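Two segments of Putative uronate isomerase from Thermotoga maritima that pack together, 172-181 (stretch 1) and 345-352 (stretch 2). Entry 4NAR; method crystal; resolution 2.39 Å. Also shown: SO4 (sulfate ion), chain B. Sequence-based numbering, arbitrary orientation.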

ATOM      1  N   SER A 172       7.598  -9.925   5.733  1.00 18.58           N
ATOM      2  CA  SER A 172       8.971  -9.510   5.902  1.00 11.77           C
ATOM      3  C   SER A 172       9.713  -9.426   4.579  1.00 15.67           C
ATOM      4  O   SER A 172       9.139  -9.624   3.497  1.00 20.38           O
ATOM      5  N   THR A 173      11.011  -9.185   4.708  1.00 17.46           N
ATOM      6  CA  THR A 173      11.861  -8.701   3.639  1.00 24.52           C
ATOM      7  C   THR A 173      11.900  -9.528   2.360  1.00 23.81           C
ATOM      8  O   THR A 173      11.737  -8.981   1.267  1.00 21.48           O
ATOM      9  N   GLU A 174      12.134 -10.830   2.491  1.00 22.46           N
ATOM     10  CA  GLU A 174      12.430 -11.640   1.316  1.00 27.12           C
ATOM     11  C   GLU A 174      11.264 -11.672   0.344  1.00 28.77           C
ATOM     12  O   GLU A 174      11.437 -11.334  -0.836  1.00 24.62           O
ATOM     13  N   VAL A 175      10.084 -12.062   0.829  1.00 15.03           N
ATOM     14  CA  VAL A 175       8.944 -12.188  -0.065  1.00 20.68           C
ATOM     15  C   VAL A 175       8.490 -10.819  -0.601  1.00 21.98           C
ATOM     16  O   VAL A 175       8.047 -10.701  -1.755  1.00 23.59           O
ATOM     17  N   VAL A 176       8.633  -9.782   0.223  1.00 17.86           N
ATOM     18  CA  VAL A 176       8.209  -8.439  -0.161  1.00 18.66           C
ATOM     19  C   VAL A 176       9.158  -7.831  -1.221  1.00 23.02           C
ATOM     20  O   VAL A 176       8.709  -7.176  -2.179  1.00 21.26           O
ATOM     21  N   ASP A 177      10.460  -8.062  -1.063  1.00 13.61           N
ATOM     22  CA  ASP A 177      11.436  -7.646  -2.071  1.00 25.59           C
ATOM     23  C   ASP A 177      11.082  -8.271  -3.421  1.00 33.26           C
ATOM     24  O   ASP A 177      11.089  -7.591  -4.467  1.00 31.61           O
ATOM     25  N   THR A 178      10.763  -9.566  -3.368  1.00 24.54           N
ATOM     26  CA  THR A 178      10.464 -10.371  -4.540  1.00 19.20           C
ATOM     27  C   THR A 178       9.248  -9.855  -5.290  1.00 21.67           C
ATOM     28  O   THR A 178       9.299  -9.713  -6.518  1.00 23.43           O
ATOM     29  N   PHE A 179       8.154  -9.572  -4.584  1.00 15.20           N
ATOM     30  CA  PHE A 179       6.983  -9.105  -5.324  1.00 22.06           C
ATOM     31  C   PHE A 179       7.171  -7.684  -5.859  1.00 17.69           C
ATOM     32  O   PHE A 179       6.727  -7.371  -6.966  1.00 19.90           O
ATOM     33  N   HIS A 180       7.834  -6.834  -5.079  1.00 15.26           N
ATOM     34  CA  HIS A 180       8.110  -5.475  -5.537  1.00 15.74           C
ATOM     35  C   HIS A 180       8.958  -5.481  -6.815  1.00 16.85           C
ATOM     36  O   HIS A 180       8.691  -4.721  -7.752  1.00 18.77           O
ATOM     37  N   TRP A 181       9.962  -6.354  -6.862  1.00 14.85           N
ATOM     38  CA  TRP A 181      10.820  -6.432  -8.032  1.00 15.15           C
ATOM     39  C   TRP A 181      10.094  -7.035  -9.233  1.00 23.58           C
ATOM     40  O   TRP A 181      10.252  -6.560 -10.360  1.00 25.88           O
ATOM     41  N   PHE A 345      22.261  -4.896  -3.260  1.00 27.04           N
ATOM     42  CA  PHE A 345      21.408  -3.741  -2.969  1.00 23.97           C
ATOM     43  C   PHE A 345      19.947  -4.164  -2.855  1.00 27.31           C
ATOM     44  O   PHE A 345      19.472  -5.011  -3.631  1.00 29.44           O
ATOM     45  N   ASN A 346      19.253  -3.582  -1.879  1.00 18.91           N
ATOM     46  CA  ASN A 346      17.878  -3.958  -1.573  1.00 21.91           C
ATOM     47  C   ASN A 346      16.890  -3.677  -2.721  1.00 28.93           C
ATOM     48  O   ASN A 346      16.726  -2.530  -3.146  1.00 26.84           O
ATOM     49  N   LYS A 347      16.198  -4.718  -3.180  1.00 26.21           N
ATOM     50  CA  LYS A 347      15.339  -4.605  -4.353  1.00 26.55           C
ATOM     51  C   LYS A 347      14.027  -3.839  -4.147  1.00 26.93           C
ATOM     52  O   LYS A 347      13.426  -3.357  -5.123  1.00 27.69           O
ATOM     53  N   ASN A 348      13.593  -3.723  -2.891  1.00 27.93           N
ATOM     54  CA  ASN A 348      12.399  -2.950  -2.552  1.00 22.96           C
ATOM     55  C   ASN A 348      12.693  -1.460  -2.795  1.00 19.13           C
ATOM     56  O   ASN A 348      11.970  -0.784  -3.542  1.00 22.01           O
ATOM     57  N   VAL A 349      13.763  -0.964  -2.177  1.00 18.08           N
ATOM     58  CA  VAL A 349      14.295   0.366  -2.485  1.00 22.84           C
ATOM     59  C   VAL A 349      14.550   0.557  -3.994  1.00 24.79           C
ATOM     60  O   VAL A 349      14.200   1.601  -4.570  1.00 19.32           O
ATOM     61  N   ALA A 350      15.158  -0.448  -4.628  1.00 18.54           N
ATOM     62  CA  ALA A 350      15.411  -0.372  -6.063  1.00 27.37           C
ATOM     63  C   ALA A 350      14.102  -0.174  -6.825  1.00 27.28           C
ATOM     64  O   ALA A 350      13.999   0.699  -7.704  1.00 23.36           O
ATOM     65  N   ALA A 351      13.095  -0.978  -6.489  1.00 21.03           N
ATOM     66  CA  ALA A 351      11.802  -0.869  -7.166  1.00 21.40           C
ATOM     67  C   ALA A 351      11.161   0.508  -6.906  1.00 19.45           C
ATOM     68  O   ALA A 351      10.604   1.135  -7.821  1.00 17.59           O
ATOM     69  N   HIS A 352      11.258   0.975  -5.661  1.00 15.83           N
ATOM     70  CA  HIS A 352      10.657   2.250  -5.252  1.00 22.49           C
ATOM     71  C   HIS A 352      11.154   3.424  -6.104  1.00 19.96           C
ATOM     72  O   HIS A 352      10.375   4.227  -6.635  1.00 18.10           O
TER

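The helices formed by residues 173-181 and 347-352 run in nearly the same direction, crossing at 28° with their axes 8.3 Å apart at closest approach. They come nearest at D177 and N348, whose CA atoms are 4.8 Å apart. No direct hydrogen bond joins the two stretches; the contacts across the interface are van der Waals packing, a cation-pi interaction with its CH-pi companion, and bridges through one water and a sulfate ion.

The aromatic contact centres on W181 (chi1 t). K347 (chi1 m, chi2 and chi3 t) points toward the first helix and extends its chain over one face of the indole. K347 NZ lies 3.9 Å from the centroid of the W181 five-membered ring, a cation-pi interaction, and K347 CD sits 4.2 Å from the same centroid in a CH-pi contact. The six-membered part of the indole meets the small side chains of the second helix: W181 CZ3 lies 3.9 Å from A350 CB, and W181 CE3 is 4.4 Å from A351 CB. A351 also packs against the backbone of the first helix, its CB 3.6 Å from H180 O.

Nearer the start of the second helix, N346 (chi1 t) turns its OD1 back to cap that helix, accepting from V349 N at 3.0 Å and, weakly, from N348 N at 2.9 Å. N346 ND2 approaches D177 OD2 to 3.1 Å, but the angle is too poor for a hydrogen bond. D177 (chi1 m) instead works through water 1, which donates to D177 OD2 at 2.6 Å and accepts from K347 N at 2.8 Å, bridging the helices.

H180 (chi1 m) points toward the second helix, and N348 (chi1 t) places OD1 over one face of the H180 imidazole, 3.3 Å from H180 CD2. The sulfate, probably from the crystallisation liquor, accepts from H180 NE2 through O1 (2.8 Å) and from N348 ND2 through O3 (3.3 Å).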

ATOM      1  CB  SER A 172       9.696 -10.436   6.887  1.00 19.61           C
ATOM      2  OG  SER A 172       9.478 -11.803   6.575  1.00 25.59           O
ATOM      3  CB  THR A 173      13.288  -8.533   4.169  1.00 22.71           C
ATOM      4  OG1 THR A 173      13.269  -7.503   5.159  1.00 41.95           O
ATOM      5  CG2 THR A 173      14.238  -8.135   3.059  1.00 30.52           C
ATOM      6  CB  GLU A 174      12.854 -13.065   1.681  1.00 22.15           C
ATOM      7  CG  GLU A 174      13.993 -13.151   2.674  1.00 36.20           C
ATOM      8  CD  GLU A 174      13.482 -13.219   4.114  1.00 51.64           C
ATOM      9  OE1 GLU A 174      12.476 -12.514   4.446  1.00 45.19           O
ATOM     10  OE2 GLU A 174      14.085 -13.986   4.910  1.00 53.92           O
ATOM     11  CB  VAL A 175       7.772 -12.963   0.609  1.00 30.50           C
ATOM     12  CG1 VAL A 175       7.261 -12.210   1.870  1.00 24.76           C
ATOM     13  CG2 VAL A 175       6.648 -13.249  -0.394  1.00 15.27           C
ATOM     14  CB  VAL A 176       8.046  -7.535   1.090  1.00 19.28           C
ATOM     15  CG1 VAL A 176       7.866  -6.052   0.695  1.00 12.46           C
ATOM     16  CG2 VAL A 176       6.864  -8.053   1.974  1.00 10.93           C
ATOM     17  CB  ASP A 177      12.854  -8.079  -1.677  1.00 22.03           C
ATOM     18  CG  ASP A 177      13.503  -7.140  -0.645  1.00 40.86           C
ATOM     19  OD1 ASP A 177      12.781  -6.373   0.051  1.00 46.20           O
ATOM     20  OD2 ASP A 177      14.752  -7.181  -0.530  1.00 48.58           O
ATOM     21  CB  THR A 178      10.217 -11.847  -4.159  1.00 23.25           C
ATOM     22  OG1 THR A 178      11.422 -12.409  -3.627  1.00 28.91           O
ATOM     23  CG2 THR A 178       9.760 -12.667  -5.373  1.00 18.31           C
ATOM     24  CB  PHE A 179       5.652  -9.316  -4.569  1.00 17.71           C
ATOM     25  CG  PHE A 179       5.249  -8.189  -3.643  1.00 19.93           C
ATOM     26  CD1 PHE A 179       4.800  -6.962  -4.138  1.00 14.92           C
ATOM     27  CD2 PHE A 179       5.231  -8.391  -2.267  1.00 25.27           C
ATOM     28  CE1 PHE A 179       4.400  -5.944  -3.282  1.00 17.67           C
ATOM     29  CE2 PHE A 179       4.820  -7.377  -1.400  1.00 22.08           C
ATOM     30  CZ  PHE A 179       4.405  -6.150  -1.910  1.00 21.77           C
ATOM     31  CB  HIS A 180       8.778  -4.646  -4.439  1.00 11.82           C
ATOM     32  CG  HIS A 180       7.812  -4.047  -3.465  1.00 23.95           C
ATOM     33  ND1 HIS A 180       6.901  -3.072  -3.822  1.00 22.84           N
ATOM     34  CD2 HIS A 180       7.618  -4.277  -2.142  1.00 24.66           C
ATOM     35  CE1 HIS A 180       6.183  -2.732  -2.765  1.00 20.88           C
ATOM     36  NE2 HIS A 180       6.601  -3.449  -1.732  1.00 25.85           N
ATOM     37  CB  TRP A 181      12.088  -7.230  -7.718  1.00 27.13           C
ATOM     38  CG  TRP A 181      13.121  -7.132  -8.804  1.00 27.80           C
ATOM     39  CD1 TRP A 181      13.578  -8.151  -9.601  1.00 27.18           C
ATOM     40  CD2 TRP A 181      13.808  -5.948  -9.235  1.00 24.35           C
ATOM     41  NE1 TRP A 181      14.511  -7.673 -10.494  1.00 27.20           N
ATOM     42  CE2 TRP A 181      14.673  -6.314 -10.291  1.00 25.70           C
ATOM     43  CE3 TRP A 181      13.792  -4.605  -8.822  1.00 20.80           C
ATOM     44  CZ2 TRP A 181      15.505  -5.401 -10.949  1.00 20.01           C
ATOM     45  CZ3 TRP A 181      14.621  -3.685  -9.478  1.00 18.35           C
ATOM     46  CH2 TRP A 181      15.465  -4.092 -10.527  1.00 16.80           C
ATOM     47  CB  PHE A 345      21.565  -2.663  -4.043  1.00 23.04           C
ATOM     48  CG  PHE A 345      20.935  -1.347  -3.681  1.00 23.93           C
ATOM     49  CD1 PHE A 345      19.660  -1.017  -4.143  1.00 19.21           C
ATOM     50  CD2 PHE A 345      21.620  -0.428  -2.882  1.00 20.52           C
ATOM     51  CE1 PHE A 345      19.079   0.211  -3.814  1.00 19.02           C
ATOM     52  CE2 PHE A 345      21.046   0.805  -2.550  1.00 20.58           C
ATOM     53  CZ  PHE A 345      19.775   1.120  -3.010  1.00 20.01           C
ATOM     54  CB  ASN A 346      17.404  -3.248  -0.304  1.00 19.62           C
ATOM     55  CG  ASN A 346      15.984  -3.626   0.066  1.00 24.40           C
ATOM     56  OD1 ASN A 346      15.014  -3.031  -0.433  1.00 23.66           O
ATOM     57  ND2 ASN A 346      15.848  -4.635   0.931  1.00 21.20           N
ATOM     58  CB  LYS A 347      15.086  -5.991  -4.951  1.00 27.37           C
ATOM     59  CG  LYS A 347      16.290  -6.506  -5.732  1.00 23.84           C
ATOM     60  CD  LYS A 347      16.108  -7.939  -6.184  1.00 34.81           C
ATOM     61  CE  LYS A 347      17.388  -8.467  -6.827  1.00 33.99           C
ATOM     62  NZ  LYS A 347      17.370  -8.222  -8.287  1.00 44.68           N
ATOM     63  CB  ASN A 348      11.974  -3.222  -1.093  1.00 25.08           C
ATOM     64  CG  ASN A 348      10.538  -2.757  -0.779  1.00 26.65           C
ATOM     65  OD1 ASN A 348       9.908  -1.998  -1.541  1.00 25.64           O
ATOM     66  ND2 ASN A 348      10.023  -3.209   0.363  1.00 26.46           N
ATOM     67  CB  VAL A 349      15.609   0.632  -1.720  1.00 21.39           C
ATOM     68  CG1 VAL A 349      16.248   1.958  -2.168  1.00 17.86           C
ATOM     69  CG2 VAL A 349      15.362   0.614  -0.213  1.00 13.46           C
ATOM     70  CB  ALA A 350      16.143  -1.632  -6.563  1.00 27.65           C
ATOM     71  CB  ALA A 351      10.862  -2.020  -6.736  1.00 12.81           C
ATOM     72  CB  HIS A 352      10.999   2.528  -3.792  1.00 21.99           C
ATOM     73  CG  HIS A 352      10.888   3.978  -3.409  1.00 23.36           C
ATOM     74  ND1 HIS A 352       9.682   4.617  -3.246  1.00 23.32           N
ATOM     75  CD2 HIS A 352      11.850   4.897  -3.135  1.00 20.04           C
ATOM     76  CE1 HIS A 352       9.897   5.881  -2.891  1.00 12.42           C
ATOM     77  NE2 HIS A 352      11.198   6.072  -2.825  1.00 25.11           N
TER
HETATM   78  S   SO4 B 501       6.015  -1.636   1.632  1.00 31.62           S
HETATM   79  O1  SO4 B 501       5.545  -2.751   0.792  1.00 33.24           O
HETATM   80  O2  SO4 B 501       5.405  -1.747   2.966  1.00 33.74           O
HETATM   81  O3  SO4 B 501       7.482  -1.684   1.722  1.00 28.25           O
HETATM   82  O4  SO4 B 501       5.615  -0.354   1.013  1.00 36.75           O
HETATM   83  O   HOH W   1      16.659  -7.348  -2.217  1.00 34.14           O